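Local structure of PTS-dependent dihydroxyacetone kinase operon regulatory protein (Escherichia coli, 4LRZ) at residues 93-102 with 138-146; 125-133 with 167-175. The protein activates transcription of the dhaKLM operon from a sigma-70 promoter and represses its own expression, this chain being its N-terminal sensor half with GAF and PAS domains. All coordinates share one frame; numbering follows the deposited sequence.

Interaction 1: 93-102 with 138-146; sequences TLQQLSALGF and QVLWNWAFC
Leu97 lays its CD2 methyl over one face of the Trp143 indole, 3.7 Å from the centroid of the six-membered ring and only 9° off the ring normal, a well-formed CH-pi contact. A branched leucine suits this place because CG and CD2 together cover the broad benzo part of the indole. Thr93 meets the same ring differently: its CG2 lies in the indole plane at the rim, 3.9 Å from Trp143 CZ3. Because CG2 stands anti to the backbone N and OG1 beside it, the methyl faces the tryptophan while the hydroxyl bonds to Asp90. Gln96 brings OE1 to within 3.8 Å of Trp143 CH2, its amide turned 79° from the ring plane. Leu100 CD1 comes within 3.6 Å of Trp143 NE1, and its other methyl, CD2, meets Val139 CG1 tip to tip at 3.7 Å. Deeper in, the edge of Phe102 touches Leu140 CD2, and its CZ lies 4.5 Å from Phe145 CZ. An alanine in place of Trp143 is likely to open a gap beneath the helix, taking from Leu97 the face its methyl lies on, from Thr93 the edge it meets and from Leu100 a neighbour for CD1.

Further out, Gly101 ends the helix in a Schellman motif; its positive phi suits glycine, and the turn brings Phe102 back toward the core, where it also touches Phe76. In the sheet, Trp143 is hydrogen-bonded through its backbone to Ala132. The short helix thus crosses strand 143-146 at -98°, packing through apolar side chains against the antiparallel sheet of the GAF domain, strand order 2-1-5-4-3.

Interaction 2: 125-133 with 167-175; sequences GQAVKTMAD and VEQTTAADL
Lys129 and Thr170 reach toward each other tip to tip, and the lysine NZ donates to Thr170 OG1 at 2.8 Å, the one direct hydrogen bond across the contact. The lysine can span the distance because its chain is fully stretched, CG anti to the backbone N (chi1 -179°). Its ammonium also donates to a water, which in turn bonds to Thr171 O and accepts from Leu175 N, tying the lysine to the turn into the long helix.

Met131 crosses Val167 at about a right angle, and its CE lies 3.5 Å from Val167 CG2. The bend at chi3 (52°) turns that methyl end-on to Thr170 CG2, a use for methionine's flexible chain; Thr170 serves both neighbours, hydroxyl to the lysine and methyl to the methionine. Leu175 covers the opposite end of the strand: CD1 lies 3.5 Å from Val128 O and also touches Ala127 CB, whose small size lets it lie there, and CD2 lies against Lys129 CB.

Thr171 and Asp174 form a capping box, in which Thr171 N meets Asp174 OD2 from above the carboxylate plane at 3.0 Å. Thr171 OG1 donates to Asp174 OD1, weakly accepts from Ala173 N and bonds to Thr171 of the second subunit; Asp174 also makes a salt bridge with Arg71. The contact thus joins outer strand 128-131, paired with strand 143-151, to the loop from strand 157-166 into the long helix 174-211.

Interactions 1 and 2 share the GAF sheet, in which strands 143-151 and 128-131 are neighbours: Phe145 N lies 2.8 Å from Thr130 O, probably hydrogen-bonded, and Asn142 O is similarly close to Val167 N. Interaction 1 is the more buried, a helix set on the sheet through aromatic and aliphatic side chains with no hydrogen bond across it. Interaction 2 is only partly buried, at the sheet's outer strand and next to the second subunit, consistent with its mixture of apolar patches, a lysine, a water and a capping box at the turn into the long helix. The first contact therefore belongs to the domain's core, the second to the junction between sheet and long helix.

Interaction 1: 93-102 with 138-146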
loop_
_atom_site.group_PDB
_atom_site.type_symbol
_atom_site.label_atom_id
_atom_site.label_comp_id
_atom_site.label_asym_id
_atom_site.label_seq_id
_atom_site.Cartn_x
_atom_site.Cartn_y
_atom_site.Cartn_z
ATOM N N THR F 93 6.824 -32.977 2.457
ATOM C CA THR F 93 7.397 -32.395 1.265
ATOM C C THR F 93 8.655 -31.626 1.694
ATOM O O THR F 93 9.700 -31.759 1.081
ATOM C CB THR F 93 6.344 -31.585 0.490
ATOM O OG1 THR F 93 5.216 -32.431 0.230
ATOM C CG2 THR F 93 6.857 -31.092 -0.818
ATOM N N LEU F 94 8.562 -30.899 2.792
ATOM C CA LEU F 94 9.689 -30.198 3.383
ATOM C C LEU F 94 10.800 -31.137 3.781
ATOM O O LEU F 94 11.972 -30.781 3.602
ATOM C CB LEU F 94 9.283 -29.386 4.598
ATOM C CG LEU F 94 8.452 -28.163 4.212
ATOM C CD1 LEU F 94 7.765 -27.495 5.437
ATOM C CD2 LEU F 94 9.332 -27.197 3.415
ATOM N N GLN F 95 10.474 -32.324 4.294
ATOM C CA GLN F 95 11.567 -33.252 4.551
ATOM C C GLN F 95 12.216 -33.768 3.263
ATOM O O GLN F 95 13.435 -33.875 3.226
ATOM C CB GLN F 95 11.250 -34.376 5.582
ATOM C CG GLN F 95 10.502 -35.619 5.070
ATOM C CD GLN F 95 11.357 -36.685 4.330
ATOM O OE1 GLN F 95 12.601 -36.668 4.370
ATOM N NE2 GLN F 95 10.668 -37.635 3.658
ATOM N N GLN F 96 11.434 -34.055 2.218
ATOM C CA GLN F 96 12.012 -34.476 0.930
ATOM C C GLN F 96 12.931 -33.405 0.284
ATOM O O GLN F 96 14.021 -33.714 -0.214
ATOM C CB GLN F 96 10.933 -34.912 -0.052
ATOM C CG GLN F 96 10.083 -36.069 0.462
ATOM C CD GLN F 96 8.856 -36.380 -0.405
ATOM O OE1 GLN F 96 8.541 -35.664 -1.359
ATOM N NE2 GLN F 96 8.163 -37.472 -0.073
ATOM N N LEU F 97 12.514 -32.146 0.318
ATOM C CA LEU F 97 13.317 -31.065 -0.235
ATOM C C LEU F 97 14.568 -30.842 0.604
ATOM O O LEU F 97 15.643 -30.545 0.083
ATOM C CB LEU F 97 12.490 -29.782 -0.337
ATOM C CG LEU F 97 11.441 -29.909 -1.424
ATOM C CD1 LEU F 97 10.357 -28.821 -1.249
ATOM C CD2 LEU F 97 12.142 -29.868 -2.784
ATOM N N SER F 98 14.418 -31.043 1.907
ATOM C CA SER F 98 15.513 -30.983 2.858
ATOM C C SER F 98 16.536 -32.126 2.572
ATOM O O SER F 98 17.726 -31.889 2.544
ATOM C CB SER F 98 14.944 -31.008 4.278
ATOM O OG SER F 98 15.961 -31.095 5.257
ATOM N N ALA F 99 16.065 -33.331 2.288
ATOM C CA ALA F 99 16.947 -34.427 1.861
ATOM C C ALA F 99 17.780 -34.085 0.608
ATOM O O ALA F 99 18.914 -34.524 0.480
ATOM C CB ALA F 99 16.151 -35.755 1.653
ATOM N N LEU F 100 17.224 -33.300 -0.302
ATOM C CA LEU F 100 17.957 -32.876 -1.486
ATOM C C LEU F 100 18.890 -31.708 -1.239
ATOM O O LEU F 100 19.559 -31.268 -2.185
ATOM C CB LEU F 100 16.997 -32.495 -2.621
ATOM C CG LEU F 100 16.054 -33.600 -3.088
ATOM C CD1 LEU F 100 15.190 -33.093 -4.224
ATOM C CD2 LEU F 100 16.854 -34.851 -3.509
ATOM N N GLY F 101 18.933 -31.191 -0.002
ATOM C CA GLY F 101 19.749 -30.008 0.327
ATOM C C GLY F 101 19.064 -28.647 0.496
ATOM O O GLY F 101 19.735 -27.620 0.799
ATOM N N PHE F 102 17.746 -28.586 0.319
ATOM C CA PHE F 102 17.083 -27.300 0.435
ATOM C C PHE F 102 16.665 -27.067 1.887
ATOM O O PHE F 102 15.745 -27.696 2.357
ATOM C CB PHE F 102 15.856 -27.241 -0.461
ATOM C CG PHE F 102 16.133 -27.395 -1.934
ATOM C CD1 PHE F 102 15.796 -28.562 -2.586
ATOM C CD2 PHE F 102 16.671 -26.355 -2.667
ATOM C CE1 PHE F 102 16.001 -28.713 -3.971
ATOM C CE2 PHE F 102 16.879 -26.486 -4.041
ATOM C CZ PHE F 102 16.546 -27.677 -4.692
ATOM N N GLN F 138 19.250 -33.587 -13.139
ATOM C CA GLN F 138 18.352 -34.755 -13.122
ATOM C C GLN F 138 17.659 -34.982 -11.785
ATOM O O GLN F 138 16.569 -35.562 -11.742
ATOM C CB GLN F 138 19.099 -36.041 -13.507
ATOM C CG GLN F 138 19.238 -36.242 -15.018
ATOM C CD GLN F 138 20.376 -37.222 -15.417
ATOM O OE1 GLN F 138 20.818 -38.076 -14.625
ATOM N NE2 GLN F 138 20.841 -37.092 -16.662
ATOM N N VAL F 139 18.296 -34.552 -10.701
ATOM C CA VAL F 139 17.732 -34.746 -9.369
ATOM C C VAL F 139 16.384 -34.010 -9.238
ATOM O O VAL F 139 15.496 -34.457 -8.502
ATOM C CB VAL F 139 18.771 -34.370 -8.263
ATOM C CG1 VAL F 139 18.092 -34.025 -6.951
ATOM C CG2 VAL F 139 19.736 -35.530 -8.073
ATOM N N LEU F 140 16.212 -32.941 -10.014
ATOM C CA LEU F 140 14.985 -32.140 -9.976
ATOM C C LEU F 140 13.876 -32.576 -10.932
ATOM O O LEU F 140 12.815 -31.949 -10.952
ATOM C CB LEU F 140 15.305 -30.648 -10.172
ATOM C CG LEU F 140 16.226 -30.034 -9.097
ATOM C CD1 LEU F 140 16.427 -28.541 -9.329
ATOM C CD2 LEU F 140 15.725 -30.291 -7.652
ATOM N N TRP F 141 14.094 -33.648 -11.693
ATOM C CA TRP F 141 13.100 -34.089 -12.689
ATOM C C TRP F 141 11.771 -34.559 -12.078
ATOM O O TRP F 141 10.769 -34.625 -12.764
ATOM C CB TRP F 141 13.674 -35.152 -13.622
ATOM C CG TRP F 141 14.734 -34.613 -14.620
ATOM C CD1 TRP F 141 15.339 -33.375 -14.606
ATOM C CD2 TRP F 141 15.308 -35.317 -15.742
ATOM N NE1 TRP F 141 16.231 -33.269 -15.641
ATOM C CE2 TRP F 141 16.238 -34.439 -16.355
ATOM C CE3 TRP F 141 15.129 -36.607 -16.285
ATOM C CZ2 TRP F 141 16.990 -34.806 -17.490
ATOM C CZ3 TRP F 141 15.886 -36.980 -17.418
ATOM C CH2 TRP F 141 16.801 -36.079 -18.005
ATOM N N ASN F 142 11.787 -34.874 -10.794
ATOM C CA ASN F 142 10.570 -35.217 -10.083
ATOM C C ASN F 142 9.788 -34.040 -9.537
ATOM O O ASN F 142 8.711 -34.245 -9.019
ATOM C CB ASN F 142 10.900 -36.178 -8.948
ATOM C CG ASN F 142 11.378 -37.467 -9.463
ATOM O OD1 ASN F 142 12.555 -37.802 -9.314
ATOM N ND2 ASN F 142 10.501 -38.178 -10.182
ATOM N N TRP F 143 10.340 -32.834 -9.678
ATOM C CA TRP F 143 9.798 -31.614 -9.103
ATOM C C TRP F 143 9.285 -30.629 -10.141
ATOM O O TRP F 143 9.745 -30.613 -11.300
ATOM C CB TRP F 143 10.847 -30.954 -8.195
ATOM C CG TRP F 143 11.156 -31.847 -7.104
ATOM C CD1 TRP F 143 12.052 -32.878 -7.115
ATOM C CD2 TRP F 143 10.470 -31.930 -5.860
ATOM N NE1 TRP F 143 12.002 -33.570 -5.928
ATOM C CE2 TRP F 143 11.043 -33.005 -5.135
ATOM C CE3 TRP F 143 9.438 -31.191 -5.274
ATOM C CZ2 TRP F 143 10.617 -33.355 -3.864
ATOM C CZ3 TRP F 143 9.041 -31.518 -4.009
ATOM C CH2 TRP F 143 9.622 -32.596 -3.315
ATOM N N ALA F 144 8.293 -29.851 -9.712
ATOM C CA ALA F 144 7.845 -28.660 -10.387
ATOM C C ALA F 144 8.192 -27.471 -9.469
ATOM O O ALA F 144 7.983 -27.552 -8.252
ATOM C CB ALA F 144 6.313 -28.726 -10.624
ATOM N N PHE F 145 8.703 -26.372 -10.026
ATOM C CA PHE F 145 8.895 -25.131 -9.250
ATOM C C PHE F 145 8.162 -23.961 -9.921
ATOM O O PHE F 145 8.146 -23.866 -11.145
ATOM C CB PHE F 145 10.388 -24.806 -9.072
ATOM C CG PHE F 145 11.106 -25.748 -8.140
ATOM C CD1 PHE F 145 11.160 -25.497 -6.774
ATOM C CD2 PHE F 145 11.706 -26.882 -8.607
ATOM C CE1 PHE F 145 11.822 -26.381 -5.900
ATOM C CE2 PHE F 145 12.357 -27.763 -7.745
ATOM C CZ PHE F 145 12.421 -27.513 -6.413
ATOM N N CYS F 146 7.499 -23.127 -9.132
ATOM C CA CYS F 146 6.990 -21.857 -9.620
ATOM C C CYS F 146 7.635 -20.782 -8.777
ATOM O O CYS F 146 7.809 -20.948 -7.560
ATOM C CB CYS F 146 5.476 -21.739 -9.406
ATOM S SG CYS F 146 4.488 -22.951 -10.291
#

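Interaction 2: 125-133 with 167-175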
loop_
_atom_site.group_PDB
_atom_site.type_symbol
_atom_site.label_atom_id
_atom_site.label_comp_id
_atom_site.label_asym_id
_atom_site.label_seq_id
_atom_site.Cartn_x
_atom_site.Cartn_y
_atom_site.Cartn_z
ATOM N N GLY F 125 13.127 -11.700 -14.404
ATOM C CA GLY F 125 12.375 -10.569 -13.902
ATOM C C GLY F 125 10.885 -10.924 -13.877
ATOM O O GLY F 125 10.044 -10.072 -13.632
ATOM N N GLN F 126 10.544 -12.179 -14.136
ATOM C CA GLN F 126 9.115 -12.538 -14.090
ATOM C C GLN F 126 8.690 -13.843 -13.471
ATOM O O GLN F 126 9.516 -14.681 -13.189
ATOM C CB GLN F 126 8.531 -12.516 -15.472
ATOM C CG GLN F 126 9.328 -13.166 -16.513
ATOM C CD GLN F 126 9.046 -12.455 -17.808
ATOM O OE1 GLN F 126 8.551 -13.049 -18.768
ATOM N NE2 GLN F 126 9.271 -11.142 -17.805
ATOM N N ALA F 127 7.373 -14.002 -13.290
ATOM C CA ALA F 127 6.821 -15.231 -12.766
ATOM C C ALA F 127 7.224 -16.335 -13.707
ATOM O O ALA F 127 7.031 -16.201 -14.916
ATOM C CB ALA F 127 5.331 -15.146 -12.685
ATOM N N VAL F 128 7.789 -17.415 -13.167
ATOM C CA VAL F 128 8.283 -18.523 -14.010
ATOM C C VAL F 128 8.029 -19.892 -13.357
ATOM O O VAL F 128 8.111 -20.055 -12.142
ATOM C CB VAL F 128 9.845 -18.370 -14.310
ATOM C CG1 VAL F 128 10.375 -19.589 -14.978
ATOM C CG2 VAL F 128 10.144 -17.170 -15.254
ATOM N N LYS F 129 7.752 -20.879 -14.189
ATOM C CA LYS F 129 7.540 -22.257 -13.762
ATOM C C LYS F 129 8.462 -23.226 -14.519
ATOM O O LYS F 129 8.481 -23.210 -15.741
ATOM C CB LYS F 129 6.120 -22.665 -14.111
ATOM C CG LYS F 129 5.766 -24.095 -13.693
ATOM C CD LYS F 129 4.331 -24.453 -14.136
ATOM C CE LYS F 129 3.861 -25.720 -13.466
ATOM N NZ LYS F 129 2.347 -25.766 -13.359
ATOM N N THR F 130 9.160 -24.113 -13.818
ATOM C CA THR F 130 9.961 -25.133 -14.499
ATOM C C THR F 130 9.512 -26.501 -13.959
ATOM O O THR F 130 9.251 -26.631 -12.754
ATOM C CB THR F 130 11.460 -24.931 -14.258
ATOM O OG1 THR F 130 11.699 -24.887 -12.862
ATOM C CG2 THR F 130 11.968 -23.600 -14.829
ATOM N N MET F 131 9.368 -27.489 -14.841
ATOM C CA MET F 131 8.878 -28.821 -14.451
ATOM C C MET F 131 9.770 -29.902 -15.032
ATOM O O MET F 131 10.282 -29.726 -16.101
ATOM C CB MET F 131 7.484 -29.106 -15.038
ATOM C CG MET F 131 6.457 -28.044 -14.812
ATOM S SD MET F 131 4.907 -28.572 -15.581
ATOM C CE MET F 131 4.703 -30.212 -14.878
ATOM N N ALA F 132 9.906 -31.020 -14.328
ATOM C CA ALA F 132 10.473 -32.242 -14.851
ATOM C C ALA F 132 11.821 -31.939 -15.514
ATOM O O ALA F 132 12.643 -31.227 -14.914
ATOM C CB ALA F 132 9.494 -32.879 -15.822
ATOM N N ASP F 133 12.000 -32.412 -16.749
ATOM C CA ASP F 133 13.274 -32.334 -17.473
ATOM C C ASP F 133 13.583 -30.989 -18.157
ATOM O O ASP F 133 14.593 -30.886 -18.871
ATOM C CB ASP F 133 13.445 -33.529 -18.447
ATOM C CG ASP F 133 12.423 -33.545 -19.589
ATOM O OD1 ASP F 133 11.314 -32.962 -19.472
ATOM O OD2 ASP F 133 12.729 -34.189 -20.622
ATOM N N VAL F 167 6.211 -33.240 -9.423
ATOM C CA VAL F 167 5.823 -32.827 -10.762
ATOM C C VAL F 167 4.404 -33.310 -11.158
ATOM O O VAL F 167 3.645 -32.551 -11.763
ATOM C CB VAL F 167 6.926 -33.221 -11.815
ATOM C CG1 VAL F 167 6.851 -34.671 -12.173
ATOM C CG2 VAL F 167 6.817 -32.361 -13.049
ATOM N N GLU F 168 4.041 -34.543 -10.793
ATOM C CA GLU F 168 2.709 -35.084 -11.124
ATOM C C GLU F 168 1.530 -34.336 -10.461
ATOM O O GLU F 168 0.400 -34.432 -10.926
ATOM C CB GLU F 168 2.620 -36.611 -10.854
ATOM C CG GLU F 168 2.436 -37.038 -9.346
ATOM C CD GLU F 168 3.773 -37.223 -8.536
ATOM O OE1 GLU F 168 4.903 -36.966 -9.073
ATOM O OE2 GLU F 168 3.664 -37.636 -7.342
ATOM N N GLN F 169 1.792 -33.584 -9.393
ATOM C CA GLN F 169 0.722 -32.877 -8.687
ATOM C C GLN F 169 0.627 -31.374 -8.947
ATOM O O GLN F 169 -0.094 -30.671 -8.248
ATOM C CB GLN F 169 0.872 -33.089 -7.197
ATOM C CG GLN F 169 0.737 -34.512 -6.767
ATOM C CD GLN F 169 1.066 -34.647 -5.319
ATOM O OE1 GLN F 169 0.521 -33.923 -4.469
ATOM N NE2 GLN F 169 1.980 -35.556 -5.010
ATOM N N THR F 170 1.351 -30.881 -9.940
ATOM C CA THR F 170 1.339 -29.458 -10.233
ATOM C C THR F 170 -0.087 -29.011 -10.552
ATOM O O THR F 170 -0.847 -29.789 -11.072
ATOM C CB THR F 170 2.334 -29.105 -11.366
ATOM O OG1 THR F 170 2.537 -27.682 -11.382
ATOM C CG2 THR F 170 1.833 -29.594 -12.731
ATOM N N THR F 171 -0.476 -27.793 -10.195
ATOM C CA THR F 171 -1.777 -27.286 -10.675
ATOM C C THR F 171 -1.590 -25.991 -11.454
ATOM O O THR F 171 -0.597 -25.290 -11.271
ATOM C CB THR F 171 -2.866 -27.077 -9.552
ATOM O OG1 THR F 171 -2.701 -25.807 -8.920
ATOM C CG2 THR F 171 -2.806 -28.150 -8.491
ATOM N N ALA F 172 -2.567 -25.671 -12.292
ATOM C CA ALA F 172 -2.553 -24.470 -13.118
ATOM C C ALA F 172 -2.618 -23.145 -12.308
ATOM O O ALA F 172 -2.301 -22.067 -12.814
ATOM C CB ALA F 172 -3.709 -24.552 -14.151
ATOM N N ALA F 173 -3.042 -23.233 -11.057
ATOM C CA ALA F 173 -3.127 -22.060 -10.194
ATOM C C ALA F 173 -1.859 -21.750 -9.384
ATOM O O ALA F 173 -1.800 -20.727 -8.706
ATOM C CB ALA F 173 -4.358 -22.191 -9.249
ATOM N N ASP F 174 -0.870 -22.646 -9.441
ATOM C CA ASP F 174 0.378 -22.499 -8.692
ATOM C C ASP F 174 1.168 -21.243 -9.056
ATOM O O ASP F 174 1.604 -20.482 -8.178
ATOM C CB ASP F 174 1.230 -23.757 -8.855
ATOM C CG ASP F 174 0.565 -25.008 -8.219
ATOM O OD1 ASP F 174 -0.523 -24.872 -7.606
ATOM O OD2 ASP F 174 1.108 -26.137 -8.337
ATOM N N LEU F 175 1.343 -21.010 -10.341
ATOM C CA LEU F 175 2.118 -19.864 -10.791
ATOM C C LEU F 175 1.459 -18.500 -10.455
ATOM O O LEU F 175 2.059 -17.651 -9.760
ATOM C CB LEU F 175 2.414 -20.014 -12.282
ATOM C CG LEU F 175 3.424 -19.046 -12.903
ATOM C CD1 LEU F 175 4.758 -19.049 -12.157
ATOM C CD2 LEU F 175 3.649 -19.426 -14.380
HETATM O O HOH W 1 0.857 -22.977 -12.796
#